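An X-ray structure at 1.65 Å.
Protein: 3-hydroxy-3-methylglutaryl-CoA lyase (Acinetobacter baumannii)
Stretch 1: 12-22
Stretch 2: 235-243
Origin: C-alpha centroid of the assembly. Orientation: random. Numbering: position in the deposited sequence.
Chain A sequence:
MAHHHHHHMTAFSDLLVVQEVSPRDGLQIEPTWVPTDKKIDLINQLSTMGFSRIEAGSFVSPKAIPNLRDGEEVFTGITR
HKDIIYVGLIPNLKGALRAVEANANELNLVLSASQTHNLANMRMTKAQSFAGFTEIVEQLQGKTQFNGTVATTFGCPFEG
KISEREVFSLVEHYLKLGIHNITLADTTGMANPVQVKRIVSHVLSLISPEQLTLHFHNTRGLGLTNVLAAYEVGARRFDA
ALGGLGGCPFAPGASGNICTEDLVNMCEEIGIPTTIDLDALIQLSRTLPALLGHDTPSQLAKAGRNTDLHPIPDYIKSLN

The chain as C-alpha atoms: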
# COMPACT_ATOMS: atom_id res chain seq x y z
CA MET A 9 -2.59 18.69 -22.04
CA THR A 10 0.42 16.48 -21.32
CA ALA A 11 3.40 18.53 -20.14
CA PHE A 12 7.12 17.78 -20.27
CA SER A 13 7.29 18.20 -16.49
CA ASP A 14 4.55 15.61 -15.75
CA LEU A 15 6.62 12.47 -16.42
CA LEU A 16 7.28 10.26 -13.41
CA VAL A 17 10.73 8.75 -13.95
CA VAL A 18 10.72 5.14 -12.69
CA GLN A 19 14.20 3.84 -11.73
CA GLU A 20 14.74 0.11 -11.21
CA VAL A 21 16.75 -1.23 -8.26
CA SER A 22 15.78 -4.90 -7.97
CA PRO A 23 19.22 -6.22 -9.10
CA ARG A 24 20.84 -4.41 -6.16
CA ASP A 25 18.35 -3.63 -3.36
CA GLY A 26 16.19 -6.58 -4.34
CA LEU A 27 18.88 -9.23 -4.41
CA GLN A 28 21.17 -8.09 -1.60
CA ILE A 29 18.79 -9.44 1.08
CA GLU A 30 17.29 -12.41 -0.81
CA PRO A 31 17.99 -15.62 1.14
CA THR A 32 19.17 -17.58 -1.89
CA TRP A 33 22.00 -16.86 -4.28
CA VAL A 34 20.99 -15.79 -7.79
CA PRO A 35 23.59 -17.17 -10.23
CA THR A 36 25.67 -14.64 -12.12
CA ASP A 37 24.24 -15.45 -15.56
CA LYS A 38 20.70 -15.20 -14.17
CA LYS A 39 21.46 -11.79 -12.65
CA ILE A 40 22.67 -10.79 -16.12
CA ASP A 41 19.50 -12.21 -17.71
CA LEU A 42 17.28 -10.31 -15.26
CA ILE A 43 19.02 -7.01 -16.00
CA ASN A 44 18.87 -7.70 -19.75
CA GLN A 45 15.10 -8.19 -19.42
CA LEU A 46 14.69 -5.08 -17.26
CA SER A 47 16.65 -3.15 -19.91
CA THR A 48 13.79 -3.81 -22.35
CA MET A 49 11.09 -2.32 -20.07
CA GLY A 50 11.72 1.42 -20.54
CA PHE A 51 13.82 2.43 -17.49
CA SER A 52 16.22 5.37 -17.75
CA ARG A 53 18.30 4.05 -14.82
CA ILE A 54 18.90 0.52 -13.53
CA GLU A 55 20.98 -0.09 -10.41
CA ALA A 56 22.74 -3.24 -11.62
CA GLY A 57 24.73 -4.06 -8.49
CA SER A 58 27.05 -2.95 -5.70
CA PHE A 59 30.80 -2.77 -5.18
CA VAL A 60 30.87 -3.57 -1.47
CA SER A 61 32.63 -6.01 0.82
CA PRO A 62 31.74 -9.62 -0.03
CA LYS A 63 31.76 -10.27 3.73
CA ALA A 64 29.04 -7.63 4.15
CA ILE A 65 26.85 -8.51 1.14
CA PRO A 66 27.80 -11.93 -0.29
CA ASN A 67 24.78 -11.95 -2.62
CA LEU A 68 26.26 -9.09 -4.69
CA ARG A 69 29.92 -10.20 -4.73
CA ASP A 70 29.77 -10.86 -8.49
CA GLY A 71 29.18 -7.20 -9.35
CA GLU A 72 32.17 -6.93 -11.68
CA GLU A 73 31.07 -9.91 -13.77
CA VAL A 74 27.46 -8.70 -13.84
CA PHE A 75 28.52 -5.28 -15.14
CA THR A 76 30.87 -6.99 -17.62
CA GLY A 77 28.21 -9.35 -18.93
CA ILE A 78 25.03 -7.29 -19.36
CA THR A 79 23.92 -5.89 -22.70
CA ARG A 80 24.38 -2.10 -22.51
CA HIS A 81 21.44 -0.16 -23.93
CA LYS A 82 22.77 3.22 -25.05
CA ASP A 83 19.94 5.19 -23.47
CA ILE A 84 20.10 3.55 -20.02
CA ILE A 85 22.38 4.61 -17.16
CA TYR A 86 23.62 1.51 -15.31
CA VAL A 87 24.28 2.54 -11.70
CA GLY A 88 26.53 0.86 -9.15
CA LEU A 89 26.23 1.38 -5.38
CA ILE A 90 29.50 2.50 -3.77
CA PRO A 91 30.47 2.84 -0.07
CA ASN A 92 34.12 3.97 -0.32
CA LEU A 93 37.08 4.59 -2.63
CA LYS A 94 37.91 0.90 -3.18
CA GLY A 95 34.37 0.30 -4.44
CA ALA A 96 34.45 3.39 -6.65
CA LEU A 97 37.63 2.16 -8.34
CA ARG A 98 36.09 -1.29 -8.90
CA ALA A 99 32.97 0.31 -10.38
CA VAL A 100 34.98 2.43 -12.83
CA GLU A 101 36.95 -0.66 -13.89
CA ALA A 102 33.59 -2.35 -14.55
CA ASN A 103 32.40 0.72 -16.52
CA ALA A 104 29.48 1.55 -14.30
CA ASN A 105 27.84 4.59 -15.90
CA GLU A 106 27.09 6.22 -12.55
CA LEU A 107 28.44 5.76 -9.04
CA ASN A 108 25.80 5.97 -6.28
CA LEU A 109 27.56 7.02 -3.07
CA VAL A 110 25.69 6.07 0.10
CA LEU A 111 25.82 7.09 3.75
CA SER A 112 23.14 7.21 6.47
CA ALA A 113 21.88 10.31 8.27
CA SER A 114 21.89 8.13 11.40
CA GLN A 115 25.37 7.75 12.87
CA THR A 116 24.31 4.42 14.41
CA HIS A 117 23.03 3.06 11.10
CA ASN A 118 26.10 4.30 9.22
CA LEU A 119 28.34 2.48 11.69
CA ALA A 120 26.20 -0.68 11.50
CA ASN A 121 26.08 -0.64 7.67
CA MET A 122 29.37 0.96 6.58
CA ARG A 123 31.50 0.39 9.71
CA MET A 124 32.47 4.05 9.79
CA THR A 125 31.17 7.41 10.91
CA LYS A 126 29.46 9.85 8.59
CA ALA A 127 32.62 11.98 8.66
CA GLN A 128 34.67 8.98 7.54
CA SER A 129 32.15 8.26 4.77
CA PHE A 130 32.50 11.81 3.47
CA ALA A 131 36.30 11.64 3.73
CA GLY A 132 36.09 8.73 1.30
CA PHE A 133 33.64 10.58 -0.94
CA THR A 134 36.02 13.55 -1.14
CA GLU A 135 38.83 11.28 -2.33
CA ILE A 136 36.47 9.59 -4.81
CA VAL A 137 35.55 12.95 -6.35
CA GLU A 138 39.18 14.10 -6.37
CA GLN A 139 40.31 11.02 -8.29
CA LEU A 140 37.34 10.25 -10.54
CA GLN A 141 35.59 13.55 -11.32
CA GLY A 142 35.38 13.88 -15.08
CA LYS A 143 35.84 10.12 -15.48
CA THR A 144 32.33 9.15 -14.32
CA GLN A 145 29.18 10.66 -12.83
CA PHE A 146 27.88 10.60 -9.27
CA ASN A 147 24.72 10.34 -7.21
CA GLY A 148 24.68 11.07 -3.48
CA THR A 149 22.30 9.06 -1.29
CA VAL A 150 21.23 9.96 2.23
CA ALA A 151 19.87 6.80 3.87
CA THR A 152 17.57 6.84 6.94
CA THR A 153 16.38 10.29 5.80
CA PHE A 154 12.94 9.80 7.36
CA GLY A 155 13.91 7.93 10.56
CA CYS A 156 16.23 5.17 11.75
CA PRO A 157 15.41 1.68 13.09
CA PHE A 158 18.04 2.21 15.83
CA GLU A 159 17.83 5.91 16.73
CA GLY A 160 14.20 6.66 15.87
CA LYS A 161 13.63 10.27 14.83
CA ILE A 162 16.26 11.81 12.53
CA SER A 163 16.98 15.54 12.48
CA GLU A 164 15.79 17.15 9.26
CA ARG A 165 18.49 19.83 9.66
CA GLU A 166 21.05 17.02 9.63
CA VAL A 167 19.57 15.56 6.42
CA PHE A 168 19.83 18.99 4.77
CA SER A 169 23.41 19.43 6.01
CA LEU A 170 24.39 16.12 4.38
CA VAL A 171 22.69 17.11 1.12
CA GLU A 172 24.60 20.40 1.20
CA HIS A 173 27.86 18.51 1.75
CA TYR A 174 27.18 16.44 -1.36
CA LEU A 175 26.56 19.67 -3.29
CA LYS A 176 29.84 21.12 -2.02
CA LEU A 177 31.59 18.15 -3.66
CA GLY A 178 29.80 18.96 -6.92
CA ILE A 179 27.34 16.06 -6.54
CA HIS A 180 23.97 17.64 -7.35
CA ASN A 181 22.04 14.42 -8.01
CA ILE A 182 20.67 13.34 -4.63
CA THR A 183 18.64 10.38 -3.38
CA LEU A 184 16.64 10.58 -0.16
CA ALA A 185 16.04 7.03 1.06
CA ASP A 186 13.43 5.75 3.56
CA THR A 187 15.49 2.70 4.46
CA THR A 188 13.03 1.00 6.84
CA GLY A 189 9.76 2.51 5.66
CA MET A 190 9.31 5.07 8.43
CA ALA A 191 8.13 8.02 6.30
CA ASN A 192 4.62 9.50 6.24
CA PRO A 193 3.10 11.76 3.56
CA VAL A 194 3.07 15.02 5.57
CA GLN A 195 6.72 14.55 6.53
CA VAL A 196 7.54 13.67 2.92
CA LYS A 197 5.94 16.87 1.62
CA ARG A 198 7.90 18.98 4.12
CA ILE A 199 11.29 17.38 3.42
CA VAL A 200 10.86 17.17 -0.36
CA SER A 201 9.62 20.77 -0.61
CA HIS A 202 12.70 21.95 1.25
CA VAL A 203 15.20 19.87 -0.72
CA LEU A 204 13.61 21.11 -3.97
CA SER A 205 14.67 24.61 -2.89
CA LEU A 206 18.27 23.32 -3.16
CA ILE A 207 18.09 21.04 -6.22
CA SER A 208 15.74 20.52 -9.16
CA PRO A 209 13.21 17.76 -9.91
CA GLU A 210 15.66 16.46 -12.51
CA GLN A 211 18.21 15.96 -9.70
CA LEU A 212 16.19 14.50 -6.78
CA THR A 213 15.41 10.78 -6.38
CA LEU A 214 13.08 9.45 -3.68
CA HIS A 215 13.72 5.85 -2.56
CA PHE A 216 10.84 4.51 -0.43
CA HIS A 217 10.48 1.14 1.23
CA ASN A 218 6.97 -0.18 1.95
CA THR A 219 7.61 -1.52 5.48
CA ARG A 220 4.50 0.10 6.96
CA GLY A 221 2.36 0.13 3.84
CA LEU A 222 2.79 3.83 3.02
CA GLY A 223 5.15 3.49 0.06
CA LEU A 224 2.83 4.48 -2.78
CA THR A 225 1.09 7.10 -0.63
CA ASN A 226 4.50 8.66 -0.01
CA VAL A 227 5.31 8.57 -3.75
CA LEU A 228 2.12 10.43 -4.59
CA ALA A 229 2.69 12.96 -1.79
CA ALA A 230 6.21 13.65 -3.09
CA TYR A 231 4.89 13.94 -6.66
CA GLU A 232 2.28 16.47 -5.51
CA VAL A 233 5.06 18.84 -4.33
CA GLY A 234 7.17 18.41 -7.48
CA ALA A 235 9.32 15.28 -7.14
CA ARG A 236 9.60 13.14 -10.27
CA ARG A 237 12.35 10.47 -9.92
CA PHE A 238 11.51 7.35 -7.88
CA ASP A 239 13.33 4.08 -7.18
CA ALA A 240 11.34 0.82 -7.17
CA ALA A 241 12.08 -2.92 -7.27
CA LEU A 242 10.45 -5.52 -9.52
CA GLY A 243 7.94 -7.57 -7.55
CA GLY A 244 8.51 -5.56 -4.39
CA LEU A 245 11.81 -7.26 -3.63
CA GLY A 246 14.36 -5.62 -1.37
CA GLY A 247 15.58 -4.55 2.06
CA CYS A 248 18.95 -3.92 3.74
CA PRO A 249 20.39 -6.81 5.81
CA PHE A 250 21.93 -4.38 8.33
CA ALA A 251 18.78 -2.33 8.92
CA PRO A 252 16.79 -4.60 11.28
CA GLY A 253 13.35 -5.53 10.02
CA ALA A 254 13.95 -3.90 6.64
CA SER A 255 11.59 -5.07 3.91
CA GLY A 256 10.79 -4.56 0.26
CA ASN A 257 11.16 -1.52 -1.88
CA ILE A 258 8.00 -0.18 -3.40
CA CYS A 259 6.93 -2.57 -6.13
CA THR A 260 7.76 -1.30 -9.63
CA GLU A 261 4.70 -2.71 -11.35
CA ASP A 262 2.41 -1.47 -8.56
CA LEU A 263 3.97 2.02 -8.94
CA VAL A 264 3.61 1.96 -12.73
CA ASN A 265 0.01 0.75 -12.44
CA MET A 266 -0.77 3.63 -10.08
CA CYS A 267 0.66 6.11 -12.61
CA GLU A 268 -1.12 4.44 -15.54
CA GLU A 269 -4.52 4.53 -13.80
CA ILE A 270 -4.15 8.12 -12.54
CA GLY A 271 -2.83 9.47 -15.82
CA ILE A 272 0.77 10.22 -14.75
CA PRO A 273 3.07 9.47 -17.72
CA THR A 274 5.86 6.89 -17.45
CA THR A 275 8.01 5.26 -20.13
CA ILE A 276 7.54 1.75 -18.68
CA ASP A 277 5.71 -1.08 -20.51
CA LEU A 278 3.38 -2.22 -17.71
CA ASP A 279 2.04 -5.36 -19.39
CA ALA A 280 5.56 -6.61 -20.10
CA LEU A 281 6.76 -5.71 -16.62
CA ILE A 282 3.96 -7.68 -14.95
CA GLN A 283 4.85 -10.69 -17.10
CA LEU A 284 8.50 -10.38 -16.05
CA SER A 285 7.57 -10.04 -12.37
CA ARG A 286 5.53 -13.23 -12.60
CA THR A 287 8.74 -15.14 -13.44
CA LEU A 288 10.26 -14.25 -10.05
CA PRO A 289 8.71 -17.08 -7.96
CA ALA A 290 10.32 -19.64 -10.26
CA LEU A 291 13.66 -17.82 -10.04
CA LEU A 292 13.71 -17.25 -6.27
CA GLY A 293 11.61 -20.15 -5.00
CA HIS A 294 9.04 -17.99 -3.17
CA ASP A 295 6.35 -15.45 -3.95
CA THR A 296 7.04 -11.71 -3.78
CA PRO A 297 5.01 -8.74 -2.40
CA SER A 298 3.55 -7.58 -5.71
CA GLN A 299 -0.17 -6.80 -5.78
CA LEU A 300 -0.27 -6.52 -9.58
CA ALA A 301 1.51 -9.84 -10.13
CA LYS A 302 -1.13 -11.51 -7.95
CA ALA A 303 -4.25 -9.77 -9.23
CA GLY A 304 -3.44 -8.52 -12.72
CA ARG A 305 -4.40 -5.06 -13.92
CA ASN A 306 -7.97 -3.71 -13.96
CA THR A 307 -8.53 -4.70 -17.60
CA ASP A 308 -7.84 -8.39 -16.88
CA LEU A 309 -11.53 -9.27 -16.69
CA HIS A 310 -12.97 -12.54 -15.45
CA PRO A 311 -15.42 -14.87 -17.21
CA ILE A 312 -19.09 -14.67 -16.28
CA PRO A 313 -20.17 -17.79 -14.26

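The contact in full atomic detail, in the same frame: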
# COMPACT_ATOMS: atom_id res chain seq x y z
N PHE A 12 5.79 18.36 -20.44
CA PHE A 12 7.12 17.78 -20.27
C PHE A 12 7.41 17.48 -18.81
O PHE A 12 8.03 16.46 -18.49
CB PHE A 12 8.16 18.74 -20.86
CG PHE A 12 9.57 18.41 -20.48
CD1 PHE A 12 10.23 17.34 -21.06
CD2 PHE A 12 10.25 19.18 -19.54
CE1 PHE A 12 11.53 17.03 -20.72
CE2 PHE A 12 11.55 18.87 -19.19
CZ PHE A 12 12.19 17.80 -19.78
N SER A 13 6.96 18.35 -17.91
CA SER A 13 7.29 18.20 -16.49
C SER A 13 6.49 17.11 -15.79
O SER A 13 6.85 16.75 -14.67
CB SER A 13 7.07 19.52 -15.75
OG SER A 13 5.72 19.94 -15.85
N ASP A 14 5.44 16.56 -16.42
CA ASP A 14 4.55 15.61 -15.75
C ASP A 14 5.16 14.22 -15.57
O ASP A 14 4.70 13.48 -14.70
CB ASP A 14 3.25 15.42 -16.54
CG ASP A 14 2.40 16.68 -16.62
OD1 ASP A 14 2.59 17.61 -15.80
OD2 ASP A 14 1.53 16.71 -17.51
N LEU A 15 6.14 13.84 -16.39
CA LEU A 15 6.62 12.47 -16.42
C LEU A 15 7.16 12.02 -15.06
O LEU A 15 8.00 12.70 -14.47
CB LEU A 15 7.74 12.34 -17.46
CG LEU A 15 8.47 11.00 -17.45
CD1 LEU A 15 7.61 9.94 -18.10
CD2 LEU A 15 9.82 11.07 -18.16
N LEU A 16 6.67 10.89 -14.57
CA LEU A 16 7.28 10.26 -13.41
C LEU A 16 8.33 9.28 -13.91
O LEU A 16 8.03 8.36 -14.68
CB LEU A 16 6.24 9.57 -12.52
CG LEU A 16 6.75 9.04 -11.15
CD1 LEU A 16 5.61 9.07 -10.12
CD2 LEU A 16 7.32 7.65 -11.27
N VAL A 17 9.57 9.47 -13.45
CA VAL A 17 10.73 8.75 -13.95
C VAL A 17 10.97 7.56 -13.03
O VAL A 17 11.49 7.71 -11.92
CB VAL A 17 11.96 9.66 -13.99
CG1 VAL A 17 13.17 8.89 -14.50
CG2 VAL A 17 11.69 10.89 -14.86
N VAL A 18 10.61 6.36 -13.49
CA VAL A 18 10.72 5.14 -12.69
C VAL A 18 12.13 4.57 -12.85
O VAL A 18 12.58 4.36 -13.98
CB VAL A 18 9.66 4.12 -13.12
CG1 VAL A 18 9.80 2.84 -12.30
CG2 VAL A 18 8.26 4.70 -12.97
N GLN A 19 12.82 4.33 -11.73
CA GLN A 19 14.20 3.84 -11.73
C GLN A 19 14.24 2.49 -11.02
O GLN A 19 13.67 2.35 -9.93
CB GLN A 19 15.13 4.87 -11.07
CG GLN A 19 14.94 6.28 -11.69
CD GLN A 19 15.73 7.39 -11.03
OE1 GLN A 19 16.12 8.35 -11.69
NE2 GLN A 19 15.94 7.30 -9.71
N GLU A 20 14.87 1.50 -11.65
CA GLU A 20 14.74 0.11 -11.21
C GLU A 20 15.93 -0.28 -10.35
O GLU A 20 17.09 -0.05 -10.74
CB GLU A 20 14.63 -0.81 -12.43
CG GLU A 20 14.59 -2.32 -12.08
CD GLU A 20 13.40 -2.71 -11.21
OE1 GLU A 20 12.28 -2.18 -11.41
OE2 GLU A 20 13.59 -3.57 -10.31
N VAL A 21 15.66 -0.85 -9.17
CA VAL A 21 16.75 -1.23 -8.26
C VAL A 21 16.68 -2.69 -7.82
O VAL A 21 17.43 -3.10 -6.91
CB VAL A 21 16.79 -0.31 -7.02
CG1 VAL A 21 16.93 1.18 -7.43
CG2 VAL A 21 15.55 -0.51 -6.12
N SER A 22 15.83 -3.52 -8.43
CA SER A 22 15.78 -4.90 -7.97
C SER A 22 17.11 -5.66 -8.08
O SER A 22 17.34 -6.52 -7.22
CB SER A 22 14.67 -5.71 -8.67
OG SER A 22 14.92 -5.82 -10.04
N ALA A 235 8.32 16.31 -6.90
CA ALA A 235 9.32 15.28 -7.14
C ALA A 235 8.90 14.38 -8.30
O ALA A 235 7.70 14.14 -8.53
CB ALA A 235 9.53 14.43 -5.89
N ARG A 236 9.89 13.90 -9.06
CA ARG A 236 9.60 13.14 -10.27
C ARG A 236 10.39 11.85 -10.43
O ARG A 236 9.94 10.97 -11.18
CB ARG A 236 9.83 14.01 -11.52
CG ARG A 236 8.90 15.22 -11.60
CD ARG A 236 7.47 14.77 -11.87
NE ARG A 236 6.53 15.87 -12.07
CZ ARG A 236 5.79 16.42 -11.10
NH1 ARG A 236 5.90 15.98 -9.84
NH2 ARG A 236 4.93 17.40 -11.37
N ARG A 237 11.52 11.66 -9.75
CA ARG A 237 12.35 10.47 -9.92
C ARG A 237 12.17 9.55 -8.71
O ARG A 237 12.36 9.99 -7.57
CB ARG A 237 13.82 10.84 -10.07
CG ARG A 237 14.14 11.70 -11.33
CD ARG A 237 15.59 12.21 -11.38
NE ARG A 237 16.54 11.11 -11.27
CZ ARG A 237 17.85 11.24 -11.14
NH1 ARG A 237 18.43 12.44 -11.16
NH2 ARG A 237 18.61 10.15 -11.01
N PHE A 238 11.82 8.28 -8.97
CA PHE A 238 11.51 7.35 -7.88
C PHE A 238 12.13 5.99 -8.15
O PHE A 238 11.98 5.45 -9.24
CB PHE A 238 9.99 7.18 -7.70
CG PHE A 238 9.30 8.45 -7.28
CD1 PHE A 238 9.10 8.73 -5.94
CD2 PHE A 238 8.87 9.37 -8.24
CE1 PHE A 238 8.47 9.91 -5.55
CE2 PHE A 238 8.23 10.54 -7.86
CZ PHE A 238 8.02 10.82 -6.52
N ASP A 239 12.81 5.44 -7.13
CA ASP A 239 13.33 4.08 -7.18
C ASP A 239 12.24 3.06 -6.82
O ASP A 239 11.42 3.30 -5.93
CB ASP A 239 14.50 3.90 -6.20
CG ASP A 239 15.77 4.63 -6.63
OD1 ASP A 239 15.90 5.04 -7.81
OD2 ASP A 239 16.67 4.77 -5.77
N ALA A 240 12.28 1.90 -7.47
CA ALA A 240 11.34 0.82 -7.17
C ALA A 240 12.01 -0.49 -7.56
O ALA A 240 12.95 -0.50 -8.35
CB ALA A 240 10.01 1.01 -7.92
N ALA A 241 11.53 -1.59 -6.97
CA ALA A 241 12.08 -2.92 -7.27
C ALA A 241 10.99 -3.80 -7.86
O ALA A 241 9.87 -3.85 -7.34
CB ALA A 241 12.66 -3.59 -6.02
N LEU A 242 11.34 -4.53 -8.93
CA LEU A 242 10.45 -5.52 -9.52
C LEU A 242 9.90 -6.45 -8.45
O LEU A 242 10.64 -6.99 -7.62
CB LEU A 242 11.21 -6.33 -10.57
CG LEU A 242 10.39 -7.36 -11.36
CD1 LEU A 242 9.51 -6.63 -12.37
CD2 LEU A 242 11.35 -8.32 -12.05
N GLY A 243 8.58 -6.66 -8.48
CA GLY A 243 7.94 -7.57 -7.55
C GLY A 243 7.93 -7.13 -6.10
O GLY A 243 7.48 -7.89 -5.24
O HOH W 1 4.14 18.64 -13.92

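Residues 17-20 and 237-240, more than 200 positions apart in sequence, lie side by side as parallel β-strands. Their backbone groups are satisfied in the alternating parallel pattern: Val 17 N donates to Arg 236 O (2.7 Å), Phe 238 N to Val 17 O (3.0 Å), Gln 19 N to Phe 238 O (2.9 Å) and Ala 240 N to Gln 19 O (2.9 Å). Val 21 N extends the ladder to Ala 240 O (2.9 Å), just before a helix begins.

On the sheet face carrying Val 17, Gln 19, Arg 237 and Asp 239, the Gln 19 amide serves two charged neighbors. Its OE1 accepts from Arg 237 NE (2.8 Å) and NH2 (3.1 Å), while its NE2 donates to Asp 239 OD1 (3.0 Å), so each half of the amide meets a complementary charge. On the other face, Leu 16 CG packs obliquely against Phe 238 CD2 (3.6 Å).

Arginine and glutamate side chains secure the two ends. Arg 236 NE donates to Ser 13 O (2.8 Å), NH1 turns back to Ala 235 O (2.9 Å), and NH2 donates to a water that also bonds Ser 13 OG and donates to Asp 14 OD1. At the opposite end, Glu 20 OE2 gathers three donors: Leu 242 N (2.8 Å), Ser 22 N (2.9 Å) and Ser 22 OG (2.6 Å).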